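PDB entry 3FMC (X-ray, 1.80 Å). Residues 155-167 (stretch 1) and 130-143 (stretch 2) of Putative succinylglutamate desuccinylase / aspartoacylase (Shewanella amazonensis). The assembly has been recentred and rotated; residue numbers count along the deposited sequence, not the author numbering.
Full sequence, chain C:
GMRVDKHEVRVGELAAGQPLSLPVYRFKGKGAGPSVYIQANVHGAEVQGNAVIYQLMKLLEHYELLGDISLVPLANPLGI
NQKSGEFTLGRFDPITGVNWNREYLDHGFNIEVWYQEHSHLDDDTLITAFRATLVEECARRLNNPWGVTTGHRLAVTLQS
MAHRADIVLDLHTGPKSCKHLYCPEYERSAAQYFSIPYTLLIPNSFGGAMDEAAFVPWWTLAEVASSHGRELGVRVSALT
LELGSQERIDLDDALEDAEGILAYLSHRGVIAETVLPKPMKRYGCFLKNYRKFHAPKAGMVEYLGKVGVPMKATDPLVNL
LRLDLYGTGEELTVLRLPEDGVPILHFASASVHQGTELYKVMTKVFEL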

ATOM      1  N   ALA C 155      10.935  -8.925  17.450  1.00 13.67           N
ATOM      2  CA  ALA C 155      11.619  -8.059  18.391  1.00 14.91           C
ATOM      3  C   ALA C 155      12.141  -8.799  19.605  1.00 14.43           C
ATOM      4  O   ALA C 155      13.283  -8.565  20.034  1.00 13.33           O
ATOM      5  CB  ALA C 155      10.728  -6.919  18.811  1.00 13.95           C
ATOM      6  N   VAL C 156      11.318  -9.693  20.150  1.00 14.89           N
ATOM      7  CA  VAL C 156      11.679 -10.449  21.340  1.00 14.65           C
ATOM      8  C   VAL C 156      12.823 -11.439  21.021  1.00 13.85           C
ATOM      9  O   VAL C 156      13.712 -11.628  21.848  1.00 13.93           O
ATOM     10  CB  VAL C 156      10.435 -11.103  22.036  1.00 16.35           C
ATOM     11  CG1 VAL C 156      10.875 -11.983  23.177  1.00 18.07           C
ATOM     12  CG2 VAL C 156       9.453 -10.035  22.517  1.00 15.38           C
ATOM     13  N   THR C 157      12.854 -11.985  19.800  1.00 13.53           N
ATOM     14  CA  THR C 157      13.945 -12.887  19.368  1.00 13.93           C
ATOM     15  C   THR C 157      15.268 -12.102  19.275  1.00 16.64           C
ATOM     16  O   THR C 157      16.315 -12.555  19.795  1.00 15.71           O
ATOM     17  CB  THR C 157      13.601 -13.619  18.046  1.00 13.49           C
ATOM     18  OG1 THR C 157      12.366 -14.350  18.238  1.00 13.72           O
ATOM     19  CG2 THR C 157      14.741 -14.517  17.564  1.00 16.50           C
ATOM     20  N   LEU C 158      15.217 -10.913  18.655  1.00 13.92           N
ATOM     21  CA  LEU C 158      16.396 -10.024  18.600  1.00 13.02           C
ATOM     22  C   LEU C 158      16.852  -9.617  19.987  1.00 13.21           C
ATOM     23  O   LEU C 158      18.042  -9.652  20.294  1.00 15.36           O
ATOM     24  CB  LEU C 158      16.057  -8.758  17.801  1.00 13.45           C
ATOM     25  CG  LEU C 158      15.750  -8.979  16.303  1.00 12.45           C
ATOM     26  CD1 LEU C 158      15.217  -7.723  15.622  1.00 11.93           C
ATOM     27  CD2 LEU C 158      16.970  -9.483  15.599  1.00 12.80           C
ATOM     28  N   GLN C 159      15.880  -9.287  20.831  1.00 13.95           N
ATOM     29  CA  GLN C 159      16.111  -8.801  22.183  1.00 14.00           C
ATOM     30  C   GLN C 159      16.812  -9.812  23.040  1.00 16.01           C
ATOM     31  O   GLN C 159      17.709  -9.473  23.806  1.00 17.29           O
ATOM     32  CB  GLN C 159      14.799  -8.352  22.801  1.00 13.07           C
ATOM     33  CG  GLN C 159      14.957  -7.590  24.141  1.00 13.47           C
ATOM     34  CD  GLN C 159      13.674  -7.027  24.630  1.00 13.02           C
ATOM     35  OE1 GLN C 159      12.779  -6.700  23.830  1.00 15.47           O
ATOM     36  NE2 GLN C 159      13.561  -6.845  25.958  1.00 14.10           N
ATOM     37  N   SER C 160      16.380 -11.064  22.953  1.00 16.59           N
ATOM     38  CA  SER C 160      16.990 -12.121  23.742  1.00 17.45           C
ATOM     39  C   SER C 160      18.469 -12.243  23.381  1.00 17.78           C
ATOM     40  O   SER C 160      19.307 -12.465  24.274  1.00 18.78           O
ATOM     41  CB  SER C 160      16.270 -13.450  23.533  1.00 18.84           C
ATOM     42  OG  SER C 160      16.990 -14.470  24.194  1.00 24.68           O
HETATM   43  N   MSE C 161      18.805 -12.101  22.094  1.00 15.88           N
HETATM   44  CA  MSE C 161      20.219 -12.112  21.680  1.00 16.79           C
HETATM   45  C   MSE C 161      20.962 -10.886  22.236  1.00 18.33           C
HETATM   46  O   MSE C 161      22.082 -11.015  22.770  1.00 16.58           O
HETATM   47  CB  MSE C 161      20.373 -12.175  20.166  1.00 16.01           C
HETATM   48  CG  MSE C 161      19.955 -13.557  19.560  1.00 21.11           C
HETATM   49 SE   MSE C 161      20.477 -13.656  17.740  0.75 13.38          SE
HETATM   50  CE  MSE C 161      19.099 -12.344  16.979  1.00 12.34           C
ATOM     51  N   ALA C 162      20.321  -9.722  22.140  1.00 16.86           N
ATOM     52  CA  ALA C 162      20.908  -8.448  22.583  1.00 14.83           C
ATOM     53  C   ALA C 162      21.212  -8.475  24.090  1.00 14.48           C
ATOM     54  O   ALA C 162      22.226  -7.984  24.523  1.00 17.61           O
ATOM     55  CB  ALA C 162      19.949  -7.299  22.283  1.00 12.68           C
ATOM     56  N   HIS C 163      20.285  -9.032  24.870  1.00 14.45           N
ATOM     57  CA  HIS C 163      20.434  -9.123  26.324  1.00 14.36           C
ATOM     58  C   HIS C 163      21.689  -9.885  26.754  1.00 17.06           C
ATOM     59  O   HIS C 163      22.184  -9.695  27.871  1.00 16.65           O
ATOM     60  CB  HIS C 163      19.229  -9.810  26.950  1.00 15.65           C
ATOM     61  CG  HIS C 163      18.031  -8.934  27.123  1.00 16.87           C
ATOM     62  ND1 HIS C 163      18.120  -7.608  27.498  1.00 16.88           N
ATOM     63  CD2 HIS C 163      16.714  -9.248  27.141  1.00 14.06           C
ATOM     64  CE1 HIS C 163      16.901  -7.126  27.671  1.00 16.99           C
ATOM     65  NE2 HIS C 163      16.024  -8.096  27.451  1.00 15.27           N
ATOM     66  N   ARG C 164      22.177 -10.777  25.900  1.00 14.85           N
ATOM     67  CA  ARG C 164      23.367 -11.548  26.219  1.00 19.53           C
ATOM     68  C   ARG C 164      24.667 -10.761  26.128  1.00 17.99           C
ATOM     69  O   ARG C 164      25.645 -11.183  26.703  1.00 18.95           O
ATOM     70  CB  ARG C 164      23.506 -12.764  25.315  1.00 19.64           C
ATOM     71  CG  ARG C 164      22.380 -13.758  25.451  1.00 24.44           C
ATOM     72  CD  ARG C 164      22.521 -14.840  24.403  1.00 33.12           C
ATOM     73  NE  ARG C 164      21.352 -15.723  24.496  1.00 49.82           N
ATOM     74  CZ  ARG C 164      21.220 -16.710  25.393  1.00 54.75           C
ATOM     75  NH1 ARG C 164      22.185 -16.960  26.286  1.00 58.59           N
ATOM     76  NH2 ARG C 164      20.114 -17.456  25.403  1.00 52.29           N
ATOM     77  N   ALA C 165      24.666  -9.633  25.435  1.00 17.04           N
ATOM     78  CA  ALA C 165      25.858  -8.790  25.230  1.00 17.66           C
ATOM     79  C   ALA C 165      26.019  -7.652  26.275  1.00 18.12           C
ATOM     80  O   ALA C 165      25.064  -7.234  26.940  1.00 17.24           O
ATOM     81  CB  ALA C 165      25.805  -8.177  23.807  1.00 15.95           C
ATOM     82  N   ASP C 166      27.247  -7.138  26.370  1.00 14.29           N
ATOM     83  CA  ASP C 166      27.570  -5.991  27.204  1.00 16.40           C
ATOM     84  C   ASP C 166      27.308  -4.693  26.463  1.00 14.91           C
ATOM     85  O   ASP C 166      27.048  -3.684  27.088  1.00 15.60           O
ATOM     86  CB  ASP C 166      29.038  -6.019  27.616  1.00 15.81           C
ATOM     87  CG  ASP C 166      29.394  -7.289  28.389  1.00 18.22           C
ATOM     88  OD1 ASP C 166      28.586  -7.712  29.245  1.00 17.95           O
ATOM     89  OD2 ASP C 166      30.442  -7.890  28.061  1.00 16.87           O
ATOM     90  N   ILE C 167      27.449  -4.728  25.140  1.00 14.35           N
ATOM     91  CA  ILE C 167      27.276  -3.566  24.261  1.00 16.63           C
ATOM     92  C   ILE C 167      26.327  -3.933  23.127  1.00 16.04           C
ATOM     93  O   ILE C 167      26.521  -4.948  22.454  1.00 13.66           O
ATOM     94  CB  ILE C 167      28.633  -3.137  23.663  1.00 16.73           C
ATOM     95  CG1 ILE C 167      29.625  -2.790  24.795  1.00 13.96           C
ATOM     96  CG2 ILE C 167      28.474  -1.949  22.675  1.00 13.65           C
ATOM     97  CD1 ILE C 167      31.060  -2.713  24.299  1.00 15.49           C
TER
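Stretch 2 (130-143) FRATLVEECARRLN

How does stretch 2 lie on stretch 1? It is helical, the helix already under way at Phe130, and it runs nearly antiparallel to the helix of stretch 1, with 166° between the N-to-C directions and a closest axial approach of 9.1 Å. The backbones come nearest at Ser160 and Val135, whose CA atoms are 5.4 Å apart. Because the directions oppose, Leu142 meets the early turn around Val156, while Arg131 reaches the residues that follow His163.

What surrounds His163, which has the most surface covered? Its CA-to-CB bond points toward stretch 2, and Leu134 lies over one ring face, with Leu134 CB 3.9 Å from the ring centroid in a CH-pi contact. Cys138 approaches the ring edge instead, its SG 3.7 Å from His163 CD2. Within stretch 1, Gln159 NE2 donates to His163 NE2 at 3.1 Å.

How does Arg131 fasten the far end? Its CA-to-CB bond points sideways, but the end of the chain comes nearer, and NH1 donates a hydrogen bond to His163 O at 3.1 Å, nearly straight at 165°. Arg131 NH2 and Asp166 OD1, 3.8 Å apart, form a long salt bridge of charges only; a water between them accepts from NH2 at 2.7 Å and donates to OD1 at 2.6 Å.

What packs against Val156? In the t rotamer, its CG1 lies 3.7 Å from Cys138 CB and 3.9 Å from Leu142 CG, an apolar patch closing the other end of the contact. Cys138 links this patch to the histidine, sitting as a knob among Val156, Gln159, Ser160 and His163. Beside it, a second water donates to Val135 O at 2.7 Å and hydrogen-bonds with Ser160 OG at 2.8 Å, bridging the helices where their backbones are closest.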

ATOM      1  N   PHE C 130      20.861 -11.439  36.770  1.00 20.75           N
ATOM      2  CA  PHE C 130      19.951 -10.466  36.184  1.00 22.43           C
ATOM      3  C   PHE C 130      19.806 -10.734  34.700  1.00 21.49           C
ATOM      4  O   PHE C 130      18.683 -10.734  34.195  1.00 21.78           O
ATOM      5  CB  PHE C 130      20.406  -9.024  36.445  1.00 20.98           C
ATOM      6  CG  PHE C 130      19.351  -7.986  36.178  1.00 17.89           C
ATOM      7  CD1 PHE C 130      18.256  -7.851  37.016  1.00 21.24           C
ATOM      8  CD2 PHE C 130      19.474  -7.105  35.108  1.00 17.94           C
ATOM      9  CE1 PHE C 130      17.294  -6.878  36.781  1.00 18.06           C
ATOM     10  CE2 PHE C 130      18.544  -6.139  34.895  1.00 17.89           C
ATOM     11  CZ  PHE C 130      17.437  -6.031  35.736  1.00 18.59           C
ATOM     12  N   ARG C 131      20.926 -10.979  34.041  1.00 22.55           N
ATOM     13  CA  ARG C 131      20.950 -11.282  32.635  1.00 22.16           C
ATOM     14  C   ARG C 131      20.109 -12.522  32.375  1.00 24.01           C
ATOM     15  O   ARG C 131      19.344 -12.554  31.430  1.00 24.04           O
ATOM     16  CB  ARG C 131      22.365 -11.525  32.132  1.00 23.37           C
ATOM     17  CG  ARG C 131      22.442 -11.644  30.603  1.00 21.55           C
ATOM     18  CD  ARG C 131      23.848 -11.680  30.052  1.00 23.97           C
ATOM     19  NE  ARG C 131      24.760 -10.887  30.859  1.00 35.66           N
ATOM     20  CZ  ARG C 131      25.060  -9.594  30.717  1.00 31.51           C
ATOM     21  NH1 ARG C 131      24.553  -8.841  29.755  1.00 29.42           N
ATOM     22  NH2 ARG C 131      25.907  -9.054  31.582  1.00 29.63           N
ATOM     23  N   ALA C 132      20.263 -13.538  33.219  1.00 20.52           N
ATOM     24  CA  ALA C 132      19.516 -14.780  33.058  1.00 20.57           C
ATOM     25  C   ALA C 132      18.025 -14.540  33.190  1.00 20.23           C
ATOM     26  O   ALA C 132      17.238 -15.121  32.435  1.00 20.20           O
ATOM     27  CB  ALA C 132      20.020 -15.863  34.064  1.00 18.27           C
ATOM     28  N   THR C 133      17.628 -13.672  34.121  1.00 16.92           N
ATOM     29  CA  THR C 133      16.234 -13.322  34.315  1.00 19.18           C
ATOM     30  C   THR C 133      15.673 -12.645  33.064  1.00 20.52           C
ATOM     31  O   THR C 133      14.568 -12.950  32.631  1.00 17.62           O
ATOM     32  CB  THR C 133      16.047 -12.396  35.527  1.00 24.51           C
ATOM     33  OG1 THR C 133      16.309 -13.140  36.727  1.00 24.16           O
ATOM     34  CG2 THR C 133      14.608 -11.779  35.593  1.00 19.60           C
ATOM     35  N   LEU C 134      16.436 -11.720  32.496  1.00 19.85           N
ATOM     36  CA  LEU C 134      15.989 -11.018  31.278  1.00 20.78           C
ATOM     37  C   LEU C 134      15.801 -11.993  30.103  1.00 18.70           C
ATOM     38  O   LEU C 134      14.817 -11.883  29.381  1.00 18.56           O
ATOM     39  CB  LEU C 134      16.973  -9.915  30.884  1.00 23.68           C
ATOM     40  CG  LEU C 134      17.249  -8.821  31.922  1.00 19.08           C
ATOM     41  CD1 LEU C 134      18.178  -7.762  31.247  1.00 17.28           C
ATOM     42  CD2 LEU C 134      15.990  -8.173  32.491  1.00 17.45           C
ATOM     43  N   VAL C 135      16.753 -12.901  29.922  1.00 18.81           N
ATOM     44  CA  VAL C 135      16.742 -13.906  28.859  1.00 18.90           C
ATOM     45  C   VAL C 135      15.546 -14.856  29.081  1.00 21.06           C
ATOM     46  O   VAL C 135      14.780 -15.191  28.151  1.00 19.83           O
ATOM     47  CB  VAL C 135      18.074 -14.660  28.775  1.00 18.29           C
ATOM     48  CG1 VAL C 135      17.991 -15.894  27.853  1.00 19.75           C
ATOM     49  CG2 VAL C 135      19.187 -13.736  28.289  1.00 15.27           C
ATOM     50  N   GLU C 136      15.314 -15.221  30.321  1.00 22.10           N
ATOM     51  CA  GLU C 136      14.192 -16.116  30.619  1.00 22.29           C
ATOM     52  C   GLU C 136      12.845 -15.449  30.398  1.00 20.57           C
ATOM     53  O   GLU C 136      11.879 -16.106  30.001  1.00 20.89           O
ATOM     54  CB  GLU C 136      14.281 -16.665  32.057  1.00 21.81           C
ATOM     55  CG  GLU C 136      13.065 -17.571  32.438  1.00 25.86           C
ATOM     56  CD  GLU C 136      12.802 -18.743  31.454  1.00 39.09           C
ATOM     57  OE1 GLU C 136      13.752 -19.220  30.790  1.00 39.20           O
ATOM     58  OE2 GLU C 136      11.631 -19.185  31.360  1.00 44.04           O
ATOM     59  N   GLU C 137      12.766 -14.147  30.686  1.00 17.80           N
ATOM     60  CA  GLU C 137      11.538 -13.387  30.521  1.00 18.20           C
ATOM     61  C   GLU C 137      11.103 -13.288  29.041  1.00 19.97           C
ATOM     62  O   GLU C 137       9.892 -13.273  28.728  1.00 20.07           O
ATOM     63  CB  GLU C 137      11.666 -12.000  31.165  1.00 21.04           C
ATOM     64  CG  GLU C 137      11.554 -12.014  32.682  1.00 21.28           C
ATOM     65  CD  GLU C 137      10.185 -12.453  33.181  1.00 24.92           C
ATOM     66  OE1 GLU C 137       9.223 -11.687  33.088  1.00 27.93           O
ATOM     67  OE2 GLU C 137      10.075 -13.581  33.661  1.00 34.41           O
ATOM     68  N   CYS C 138      12.096 -13.228  28.151  1.00 19.73           N
ATOM     69  CA  CYS C 138      11.854 -13.205  26.705  1.00 17.76           C
ATOM     70  C   CYS C 138      11.270 -14.572  26.277  1.00 19.10           C
ATOM     71  O   CYS C 138      10.331 -14.633  25.493  1.00 20.83           O
ATOM     72  CB  CYS C 138      13.142 -12.945  25.925  1.00 17.22           C
ATOM     73  SG  CYS C 138      13.756 -11.234  26.080  1.00 17.49           S
ATOM     74  N   ALA C 139      11.879 -15.659  26.759  1.00 18.66           N
ATOM     75  CA  ALA C 139      11.415 -17.010  26.471  1.00 16.93           C
ATOM     76  C   ALA C 139       9.991 -17.184  26.967  1.00 19.73           C
ATOM     77  O   ALA C 139       9.160 -17.745  26.281  1.00 21.89           O
ATOM     78  CB  ALA C 139      12.349 -18.046  27.112  1.00 19.68           C
ATOM     79  N   ARG C 140       9.704 -16.715  28.173  1.00 20.30           N
ATOM     80  CA  ARG C 140       8.387 -16.840  28.744  1.00 21.99           C
ATOM     81  C   ARG C 140       7.353 -16.098  27.883  1.00 22.95           C
ATOM     82  O   ARG C 140       6.233 -16.568  27.671  1.00 20.52           O
ATOM     83  CB  ARG C 140       8.410 -16.292  30.183  1.00 21.88           C
ATOM     84  CG  ARG C 140       7.044 -16.291  30.871  1.00 32.57           C
ATOM     85  CD  ARG C 140       7.121 -15.970  32.373  1.00 33.54           C
ATOM     86  NE  ARG C 140       7.239 -14.540  32.661  1.00 46.04           N
ATOM     87  CZ  ARG C 140       6.230 -13.677  32.601  1.00 48.46           C
ATOM     88  NH1 ARG C 140       5.010 -14.067  32.228  1.00 55.08           N
ATOM     89  NH2 ARG C 140       6.443 -12.402  32.897  1.00 53.53           N
ATOM     90  N   ARG C 141       7.736 -14.929  27.395  1.00 21.71           N
ATOM     91  CA  ARG C 141       6.860 -14.122  26.559  1.00 21.06           C
ATOM     92  C   ARG C 141       6.427 -14.834  25.270  1.00 19.04           C
ATOM     93  O   ARG C 141       5.279 -14.733  24.847  1.00 20.44           O
ATOM     94  CB  ARG C 141       7.599 -12.834  26.155  1.00 20.49           C
ATOM     95  CG  ARG C 141       6.705 -11.814  25.543  1.00 20.10           C
ATOM     96  CD  ARG C 141       5.800 -11.210  26.595  1.00 28.77           C
ATOM     97  NE  ARG C 141       5.135 -10.082  26.013  1.00 22.09           N
ATOM     98  CZ  ARG C 141       4.393  -9.205  26.648  1.00 26.43           C
ATOM     99  NH1 ARG C 141       4.143  -9.326  27.948  1.00 29.95           N
ATOM    100  NH2 ARG C 141       3.854  -8.228  25.952  1.00 29.36           N
ATOM    101  N   LEU C 142       7.373 -15.497  24.613  1.00 20.43           N
ATOM    102  CA  LEU C 142       7.102 -16.222  23.386  1.00 21.49           C
ATOM    103  C   LEU C 142       6.356 -17.530  23.593  1.00 23.80           C
ATOM    104  O   LEU C 142       5.848 -18.099  22.623  1.00 24.86           O
ATOM    105  CB  LEU C 142       8.389 -16.511  22.622  1.00 21.46           C
ATOM    106  CG  LEU C 142       9.155 -15.272  22.133  1.00 21.84           C
ATOM    107  CD1 LEU C 142      10.334 -15.661  21.267  1.00 21.73           C
ATOM    108  CD2 LEU C 142       8.232 -14.329  21.346  1.00 23.25           C
ATOM    109  N   ASN C 143       6.304 -18.010  24.834  1.00 22.81           N
ATOM    110  CA  ASN C 143       5.650 -19.271  25.157  1.00 24.95           C
ATOM    111  C   ASN C 143       4.304 -18.881  25.755  1.00 26.76           C
ATOM    112  O   ASN C 143       4.165 -18.692  26.950  1.00 32.04           O
ATOM    113  CB  ASN C 143       6.509 -20.070  26.140  1.00 25.72           C
ATOM    114  CG  ASN C 143       5.891 -21.436  26.468  1.00 30.86           C
ATOM    115  OD1 ASN C 143       5.236 -22.023  25.628  1.00 38.39           O
ATOM    116  ND2 ASN C 143       6.088 -21.920  27.683  1.00 34.20           N
TER
HETATM  117  O   HOH W   1      26.803  -6.591  30.802  1.00 25.99           O
HETATM  118  O   HOH W   2      15.201 -16.035  25.616  1.00 17.50           O